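Local coordinates for protein homoserine kinase (Cytophaga hutchinsonii, PDB 4P52) that is a GHMP-family kinase that probably transfers the terminal phosphate of ATP to L-homoserine, a step on the way to threonine, at residues M112-S120 against I281-F289; A191-V202 against I314-V323. One frame throughout, in Å; residues are numbered along the deposited sequence.

Contact 1 of 2, residues M112-S120 against I281-F289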
loop_
_atom_site.group_PDB
_atom_site.type_symbol
_atom_site.label_atom_id
_atom_site.label_comp_id
_atom_site.label_asym_id
_atom_site.label_seq_id
_atom_site.Cartn_x
_atom_site.Cartn_y
_atom_site.Cartn_z
HETATM N N MSE A 112 -18.263 23.220 12.404
HETATM C CA MSE A 112 -17.727 22.952 11.080
HETATM C C MSE A 112 -18.887 22.763 10.159
HETATM O O MSE A 112 -19.955 22.338 10.595
HETATM C CB MSE A 112 -16.880 21.686 11.091
HETATM C CG MSE A 112 -17.666 20.421 11.418
HETATM SE SE MSE A 112 -16.437 18.864 11.425
HETATM C CE MSE A 112 -15.854 18.896 9.546
ATOM N N PRO A 113 -18.688 23.045 8.861
ATOM C CA PRO A 113 -19.782 22.977 7.886
ATOM C C PRO A 113 -20.083 21.555 7.395
ATOM O O PRO A 113 -19.179 20.731 7.292
ATOM C CB PRO A 113 -19.283 23.858 6.750
ATOM C CG PRO A 113 -17.786 23.864 6.875
ATOM C CD PRO A 113 -17.389 23.371 8.231
ATOM N N LEU A 114 -21.344 21.270 7.093
ATOM C CA LEU A 114 -21.738 19.933 6.646
ATOM C C LEU A 114 -21.385 19.724 5.173
ATOM O O LEU A 114 -21.332 20.694 4.404
ATOM C CB LEU A 114 -23.225 19.706 6.860
ATOM C CG LEU A 114 -23.805 20.302 8.143
ATOM C CD1 LEU A 114 -24.446 21.675 7.893
ATOM C CD2 LEU A 114 -24.806 19.322 8.733
ATOM N N GLY A 115 -21.122 18.462 4.805
ATOM C CA GLY A 115 -20.706 18.071 3.454
ATOM C C GLY A 115 -19.493 18.842 2.961
ATOM O O GLY A 115 -19.404 19.193 1.780
ATOM N N SER A 116 -18.562 19.118 3.864
ATOM C CA SER A 116 -17.411 19.908 3.530
ATOM C C SER A 116 -16.236 19.045 3.069
ATOM O O SER A 116 -15.209 19.588 2.614
ATOM C CB SER A 116 -17.000 20.728 4.747
ATOM O OG SER A 116 -16.655 19.845 5.803
ATOM N N GLY A 117 -16.385 17.721 3.167
ATOM C CA GLY A 117 -15.287 16.804 2.920
ATOM C C GLY A 117 -14.344 16.699 4.111
ATOM O O GLY A 117 -13.186 16.267 3.963
ATOM N N LEU A 118 -14.814 17.079 5.306
ATOM C CA LEU A 118 -13.962 17.059 6.491
ATOM C C LEU A 118 -14.418 16.108 7.575
ATOM O O LEU A 118 -13.947 16.207 8.695
ATOM C CB LEU A 118 -13.805 18.452 7.070
ATOM C CG LEU A 118 -13.039 19.431 6.208
ATOM C CD1 LEU A 118 -13.151 20.815 6.817
ATOM C CD2 LEU A 118 -11.592 19.019 6.127
ATOM N N GLY A 119 -15.312 15.184 7.238
ATOM C CA GLY A 119 -15.771 14.156 8.178
ATOM C C GLY A 119 -16.710 14.730 9.235
ATOM O O GLY A 119 -16.537 14.498 10.446
ATOM N N SER A 120 -17.718 15.470 8.768
ATOM C CA SER A 120 -18.585 16.236 9.647
ATOM C C SER A 120 -19.515 15.331 10.441
ATOM O O SER A 120 -19.636 15.448 11.671
ATOM C CB SER A 120 -19.394 17.252 8.841
ATOM O OG SER A 120 -20.042 18.162 9.711
ATOM N N ILE A 281 -7.946 16.283 -2.933
ATOM C CA ILE A 281 -9.259 16.496 -2.355
ATOM C C ILE A 281 -9.315 15.875 -0.981
ATOM O O ILE A 281 -8.847 14.769 -0.802
ATOM C CB ILE A 281 -10.353 15.868 -3.227
ATOM C CG1 ILE A 281 -10.325 16.499 -4.626
ATOM C CG2 ILE A 281 -11.746 15.994 -2.571
ATOM C CD1 ILE A 281 -11.039 15.672 -5.683
ATOM N N SER A 282 -9.908 16.565 -0.015
ATOM C CA SER A 282 -10.106 15.963 1.288
ATOM C C SER A 282 -11.422 15.221 1.306
ATOM O O SER A 282 -12.470 15.820 1.025
ATOM C CB SER A 282 -10.109 17.042 2.349
ATOM O OG SER A 282 -10.445 16.467 3.596
ATOM N N GLY A 283 -11.386 13.930 1.642
ATOM C CA GLY A 283 -12.596 13.091 1.606
ATOM C C GLY A 283 -13.330 13.216 0.268
ATOM O O GLY A 283 -12.753 12.983 -0.796
ATOM N N SER A 284 -14.593 13.612 0.287
ATOM C CA SER A 284 -15.306 13.735 -0.965
ATOM C C SER A 284 -15.419 15.217 -1.421
ATOM O O SER A 284 -16.143 15.541 -2.376
ATOM C CB SER A 284 -16.672 13.074 -0.823
ATOM O OG SER A 284 -17.357 13.701 0.240
ATOM N N GLY A 285 -14.694 16.111 -0.750
ATOM C CA GLY A 285 -14.661 17.510 -1.159
ATOM C C GLY A 285 -15.865 18.286 -0.676
ATOM O O GLY A 285 -16.739 17.724 -0.012
ATOM N N PRO A 286 -15.926 19.587 -1.009
ATOM C CA PRO A 286 -14.975 20.375 -1.834
ATOM C C PRO A 286 -13.665 20.814 -1.141
ATOM O O PRO A 286 -12.811 21.441 -1.805
ATOM C CB PRO A 286 -15.775 21.610 -2.202
ATOM C CG PRO A 286 -16.711 21.783 -1.051
ATOM C CD PRO A 286 -17.079 20.395 -0.578
ATOM N N SER A 287 -13.484 20.492 0.145
ATOM C CA SER A 287 -12.206 20.803 0.814
ATOM C C SER A 287 -11.004 20.120 0.195
ATOM O O SER A 287 -11.096 18.993 -0.324
ATOM C CB SER A 287 -12.258 20.492 2.305
ATOM O OG SER A 287 -13.177 21.382 2.915
ATOM N N ILE A 288 -9.875 20.813 0.284
ATOM C CA ILE A 288 -8.630 20.416 -0.323
ATOM C C ILE A 288 -7.559 20.487 0.749
ATOM O O ILE A 288 -7.573 21.389 1.589
ATOM C CB ILE A 288 -8.266 21.392 -1.459
ATOM C CG1 ILE A 288 -9.391 21.386 -2.505
ATOM C CG2 ILE A 288 -6.930 21.036 -2.106
ATOM C CD1 ILE A 288 -9.198 22.366 -3.633
ATOM N N PHE A 289 -6.627 19.541 0.739
ATOM C CA PHE A 289 -5.559 19.572 1.738
ATOM C C PHE A 289 -4.218 19.503 1.042
ATOM O O PHE A 289 -4.097 18.949 -0.074
ATOM C CB PHE A 289 -5.681 18.421 2.749
ATOM C CG PHE A 289 -5.268 17.104 2.185
ATOM C CD1 PHE A 289 -6.113 16.407 1.321
ATOM C CD2 PHE A 289 -4.021 16.574 2.483
ATOM C CE1 PHE A 289 -5.705 15.197 0.759
ATOM C CE2 PHE A 289 -3.605 15.365 1.923
ATOM C CZ PHE A 289 -4.442 14.680 1.054
#
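Two donors of Ser287 are tilted out of the plane of the Ser116 carbonyl to opposite sides: OG, 2.7 Å from Ser116 O, and backbone N, 3.1 Å from the same oxygen. With chi1 at -66° the Ser287 hydroxyl lies beside its own backbone N, which lets the two converge on one acceptor. Two glycine-rich loops of the GHMP kinase fold meet here. Residues 112-120 probably correspond to the phosphate-binding loop of the family, which in relatives wraps the ATP phosphates; Gly119 is the N-cap of helix 120-135. Residues 282-287 make the connection between strands 278-281 and 288-292, with a cis peptide bond before Pro286. The closest CA pair is Gly117 and Gly285, 4.2 Å apart. Gly117 has positive phi, and a CB on it would collide with Ser282 O and Gly285 N in the type II' turn, so the absence of a side chain lets the two backbones come this close. The next carbonyl, Gly117 O, accepts from Ser282 OG at 2.8 Å, the donor tilted 24° from the carbonyl plane. Alongside these bonds Leu118 lays its CG 3.8 Å from Ser287 OG, and its CD2 reaches equally near to Ser282 OG.

Contact 2 of 2, residues A191-V202 against I314-V323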
loop_
_atom_site.group_PDB
_atom_site.type_symbol
_atom_site.label_atom_id
_atom_site.label_comp_id
_atom_site.label_asym_id
_atom_site.label_seq_id
_atom_site.Cartn_x
_atom_site.Cartn_y
_atom_site.Cartn_z
ATOM N N ALA A 191 6.910 14.034 12.723
ATOM C CA ALA A 191 6.353 14.980 13.690
ATOM C C ALA A 191 6.296 16.379 13.113
ATOM O O ALA A 191 5.580 17.238 13.641
ATOM C CB ALA A 191 7.163 14.972 14.983
ATOM N N ASN A 192 7.049 16.595 12.037
ATOM C CA ASN A 192 7.138 17.886 11.381
ATOM C C ASN A 192 6.261 17.918 10.131
ATOM O O ASN A 192 6.406 18.783 9.273
ATOM C CB ASN A 192 8.588 18.150 10.994
ATOM C CG ASN A 192 9.092 17.161 9.948
ATOM O OD1 ASN A 192 8.832 15.951 10.023
ATOM N ND2 ASN A 192 9.797 17.674 8.951
ATOM N N LEU A 193 5.344 16.970 10.023
ATOM C CA LEU A 193 4.465 16.912 8.873
ATOM C C LEU A 193 3.203 17.748 9.139
ATOM O O LEU A 193 2.488 17.525 10.127
ATOM C CB LEU A 193 4.119 15.454 8.543
ATOM C CG LEU A 193 3.185 15.344 7.360
ATOM C CD1 LEU A 193 3.988 15.469 6.076
ATOM C CD2 LEU A 193 2.415 14.043 7.418
ATOM N N TYR A 194 2.942 18.711 8.261
ATOM C CA TYR A 194 1.819 19.625 8.448
ATOM C C TYR A 194 0.813 19.447 7.345
ATOM O O TYR A 194 1.161 19.105 6.199
ATOM C CB TYR A 194 2.298 21.060 8.420
ATOM C CG TYR A 194 2.952 21.494 9.690
ATOM C CD1 TYR A 194 4.266 21.126 9.970
ATOM C CD2 TYR A 194 2.252 22.291 10.619
ATOM C CE1 TYR A 194 4.872 21.529 11.130
ATOM C CE2 TYR A 194 2.851 22.696 11.797
ATOM C CZ TYR A 194 4.158 22.301 12.035
ATOM O OH TYR A 194 4.769 22.673 13.186
ATOM N N ALA A 195 -0.442 19.661 7.715
ATOM C CA ALA A 195 -1.560 19.625 6.796
ATOM C C ALA A 195 -2.196 21.024 6.741
ATOM O O ALA A 195 -2.504 21.631 7.795
ATOM C CB ALA A 195 -2.564 18.623 7.278
ATOM N N THR A 196 -2.343 21.552 5.525
ATOM C CA THR A 196 -3.096 22.760 5.323
ATOM C C THR A 196 -4.396 22.329 4.696
ATOM O O THR A 196 -4.379 21.675 3.654
ATOM C CB THR A 196 -2.371 23.753 4.401
ATOM O OG1 THR A 196 -1.057 24.008 4.911
ATOM C CG2 THR A 196 -3.135 25.067 4.358
ATOM N N ILE A 197 -5.509 22.666 5.354
ATOM C CA ILE A 197 -6.861 22.433 4.842
ATOM C C ILE A 197 -7.465 23.766 4.391
ATOM O O ILE A 197 -7.430 24.758 5.136
ATOM C CB ILE A 197 -7.846 21.898 5.922
ATOM C CG1 ILE A 197 -7.369 20.627 6.622
ATOM C CG2 ILE A 197 -9.196 21.586 5.306
ATOM C CD1 ILE A 197 -6.668 19.668 5.717
ATOM N N ILE A 198 -8.010 23.789 3.179
ATOM C CA ILE A 198 -8.828 24.903 2.741
ATOM C C ILE A 198 -10.252 24.422 2.433
ATOM O O ILE A 198 -10.463 23.439 1.680
ATOM C CB ILE A 198 -8.207 25.696 1.567
ATOM C CG1 ILE A 198 -9.039 26.951 1.290
ATOM C CG2 ILE A 198 -7.992 24.843 0.317
ATOM C CD1 ILE A 198 -8.212 28.066 0.674
ATOM N N HIS A 199 -11.219 25.107 3.038
ATOM C CA HIS A 199 -12.592 24.810 2.791
ATOM C C HIS A 199 -13.290 25.972 2.069
ATOM O O HIS A 199 -13.561 27.005 2.689
ATOM C CB HIS A 199 -13.319 24.491 4.077
ATOM C CG HIS A 199 -14.792 24.425 3.894
ATOM N ND1 HIS A 199 -15.647 25.386 4.403
ATOM C CD2 HIS A 199 -15.555 23.584 3.154
ATOM C CE1 HIS A 199 -16.881 25.110 4.016
ATOM N NE2 HIS A 199 -16.854 24.016 3.267
ATOM N N PRO A 200 -13.625 25.783 0.768
ATOM C CA PRO A 200 -14.322 26.812 -0.001
ATOM C C PRO A 200 -15.789 26.947 0.404
ATOM O O PRO A 200 -16.439 25.963 0.735
ATOM C CB PRO A 200 -14.212 26.293 -1.429
ATOM C CG PRO A 200 -14.217 24.794 -1.282
ATOM C CD PRO A 200 -13.489 24.522 0.004
ATOM N N HIS A 201 -16.317 28.160 0.378
ATOM C CA HIS A 201 -17.722 28.384 0.764
ATOM C C HIS A 201 -18.689 28.108 -0.379
ATOM O O HIS A 201 -19.322 29.002 -0.927
ATOM C CB HIS A 201 -17.908 29.780 1.331
ATOM C CG HIS A 201 -17.165 30.002 2.612
ATOM N ND1 HIS A 201 -16.903 31.261 3.116
ATOM C CD2 HIS A 201 -16.630 29.123 3.494
ATOM C CE1 HIS A 201 -16.245 31.148 4.258
ATOM N NE2 HIS A 201 -16.070 29.862 4.509
ATOM N N VAL A 202 -18.789 26.843 -0.733
ATOM C CA VAL A 202 -19.625 26.409 -1.832
ATOM C C VAL A 202 -19.964 24.959 -1.503
ATOM O O VAL A 202 -19.233 24.306 -0.760
ATOM C CB VAL A 202 -18.878 26.564 -3.191
ATOM C CG1 VAL A 202 -17.706 25.598 -3.326
ATOM C CG2 VAL A 202 -19.827 26.337 -4.327
ATOM N N ILE A 314 -14.738 33.013 -4.494
ATOM C CA ILE A 314 -15.285 32.055 -3.549
ATOM C C ILE A 314 -14.615 32.196 -2.180
ATOM O O ILE A 314 -13.393 32.114 -2.080
ATOM C CB ILE A 314 -15.177 30.619 -4.102
ATOM C CG1 ILE A 314 -16.037 30.496 -5.367
ATOM C CG2 ILE A 314 -15.596 29.628 -3.040
ATOM C CD1 ILE A 314 -15.983 29.160 -6.043
ATOM N N GLY A 315 -15.425 32.440 -1.141
ATOM C CA GLY A 315 -14.951 32.532 0.238
ATOM C C GLY A 315 -14.344 31.219 0.727
ATOM O O GLY A 315 -14.685 30.142 0.228
ATOM N N SER A 316 -13.448 31.305 1.705
ATOM C CA SER A 316 -12.605 30.174 2.048
ATOM C C SER A 316 -12.135 30.287 3.520
ATOM O O SER A 316 -11.915 31.391 4.039
ATOM C CB SER A 316 -11.408 30.071 1.042
ATOM O OG SER A 316 -10.456 31.155 1.112
ATOM N N ASP A 317 -11.992 29.144 4.181
ATOM C CA ASP A 317 -11.366 29.083 5.499
ATOM C C ASP A 317 -10.176 28.146 5.419
ATOM O O ASP A 317 -10.260 27.063 4.824
ATOM C CB ASP A 317 -12.343 28.582 6.571
ATOM C CG ASP A 317 -13.572 29.460 6.683
ATOM O OD1 ASP A 317 -13.448 30.649 7.084
ATOM O OD2 ASP A 317 -14.669 28.954 6.352
ATOM N N VAL A 318 -9.084 28.553 6.051
ATOM C CA VAL A 318 -7.835 27.806 6.027
ATOM C C VAL A 318 -7.516 27.342 7.436
ATOM O O VAL A 318 -7.663 28.108 8.382
ATOM C CB VAL A 318 -6.700 28.697 5.470
ATOM C CG1 VAL A 318 -5.357 27.995 5.533
ATOM C CG2 VAL A 318 -7.017 29.081 4.019
ATOM N N TYR A 319 -7.086 26.094 7.574
ATOM C CA TYR A 319 -6.636 25.572 8.860
ATOM C C TYR A 319 -5.272 24.910 8.683
ATOM O O TYR A 319 -5.029 24.239 7.666
ATOM C CB TYR A 319 -7.614 24.524 9.389
ATOM C CG TYR A 319 -9.032 24.990 9.425
ATOM C CD1 TYR A 319 -9.855 24.839 8.317
ATOM C CD2 TYR A 319 -9.557 25.593 10.591
ATOM C CE1 TYR A 319 -11.169 25.266 8.358
ATOM C CE2 TYR A 319 -10.872 26.050 10.644
ATOM C CZ TYR A 319 -11.664 25.886 9.529
ATOM O OH TYR A 319 -12.959 26.306 9.576
ATOM N N VAL A 320 -4.400 25.069 9.666
ATOM C CA VAL A 320 -3.054 24.549 9.552
ATOM C C VAL A 320 -2.755 23.837 10.846
ATOM O O VAL A 320 -2.955 24.399 11.924
ATOM C CB VAL A 320 -2.036 25.696 9.335
ATOM C CG1 VAL A 320 -0.614 25.204 9.449
ATOM C CG2 VAL A 320 -2.225 26.332 7.966
ATOM N N SER A 321 -2.313 22.588 10.752
ATOM C CA SER A 321 -1.889 21.862 11.941
ATOM C C SER A 321 -1.039 20.663 11.591
ATOM O O SER A 321 -1.017 20.237 10.448
ATOM C CB SER A 321 -3.103 21.419 12.781
ATOM O OG SER A 321 -3.736 20.250 12.279
ATOM N N THR A 322 -0.332 20.131 12.588
ATOM C CA THR A 322 0.203 18.773 12.496
ATOM C C THR A 322 -0.970 17.764 12.649
ATOM O O THR A 322 -2.101 18.162 12.949
ATOM C CB THR A 322 1.319 18.519 13.550
ATOM O OG1 THR A 322 0.787 18.672 14.873
ATOM C CG2 THR A 322 2.499 19.490 13.356
ATOM N N VAL A 323 -0.701 16.477 12.452
ATOM C CA VAL A 323 -1.687 15.434 12.687
ATOM C C VAL A 323 -2.058 15.413 14.163
ATOM O O VAL A 323 -1.179 15.430 15.044
ATOM C CB VAL A 323 -1.124 14.058 12.263
ATOM C CG1 VAL A 323 -2.079 12.919 12.660
ATOM C CG2 VAL A 323 -0.845 14.041 10.762
HETATM O O HOH W 1 2.115 15.640 12.143
HETATM O O HOH W 2 -4.847 21.034 9.696
HETATM O O HOH W 3 -18.425 31.923 -1.298
#
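One face of the Tyr194 ring carries the methyl of Thr322: CG2 sits 3.6 Å from the ring centroid and 16° off its normal, a CH-pi contact between side chains that run the same way. The pair lies beside the hydrogen-bonded Ala195-Ser321 pair, where strand 194-200 runs antiparallel to strand 316-322, an outermost strand of the four-stranded sheet in this chain. The Tyr194 side chain also touches Gln295 of helix 295-310. With an alanine here, the Thr322 methyl would probably lose the ring it rests on and a gap would be likely to open beside Gln295. Further along this helix-covered face, side chains interlock. The Thr196 methyl CG2 fits between two valines, 3.9 Å from Val318 CG1 and as far from Val320 CG2, while its hydroxyl turns to Ala298 O. Ile198, extended with CG1 anti to the backbone N (chi1 -173°), drops CD1 into the next notch, 3.7 Å from Val318 CG2 and close to Ser316 CB. Beyond it Ile314 CG2 closes on Pro200 CB at 4.0 Å. On the other face Ile197 CB lies against Tyr319 CD1. Paired backbone bonds at Ala195-Ser321, Ile197-Tyr319 and His199-Asp317 fix the register; Ala195 N to Ser321 O, at 2.9 Å, is nearly straight. At the far end the His201 ring lies with one face over the Gly315 backbone, where no side chain obstructs it, and donates from NE2 at its edge to Asp317 OD2, though the modelled length is doubtfully short. Next to that carboxylate, either His199 or His201 would probably find a positive charge easier to hold.

The centre of contact 1 lies about 8 Å from the centre of the chain and that of contact 2 about 13 Å, and burial follows: the loop-to-loop contact has no exposed residue, whereas the strand pair runs out to exposed ends such as His201. Strands 288-292 and 194-200 are neighbours in one sheet, where a probable hydrogen bond joins Ile288 O to Ile198 N at 2.9 Å. His199 also bridges them, packing on Pro113, Ser116 and Ser287. The chemistry differs: contact 1 relies on serine hydroxyls, glycines and backbone carbonyls over 274 Å², while contact 2 buries 907 Å² through ladder bonds and side-chain packing, with a ring-methyl contact at one end and a histidine-carboxylate pair at the other.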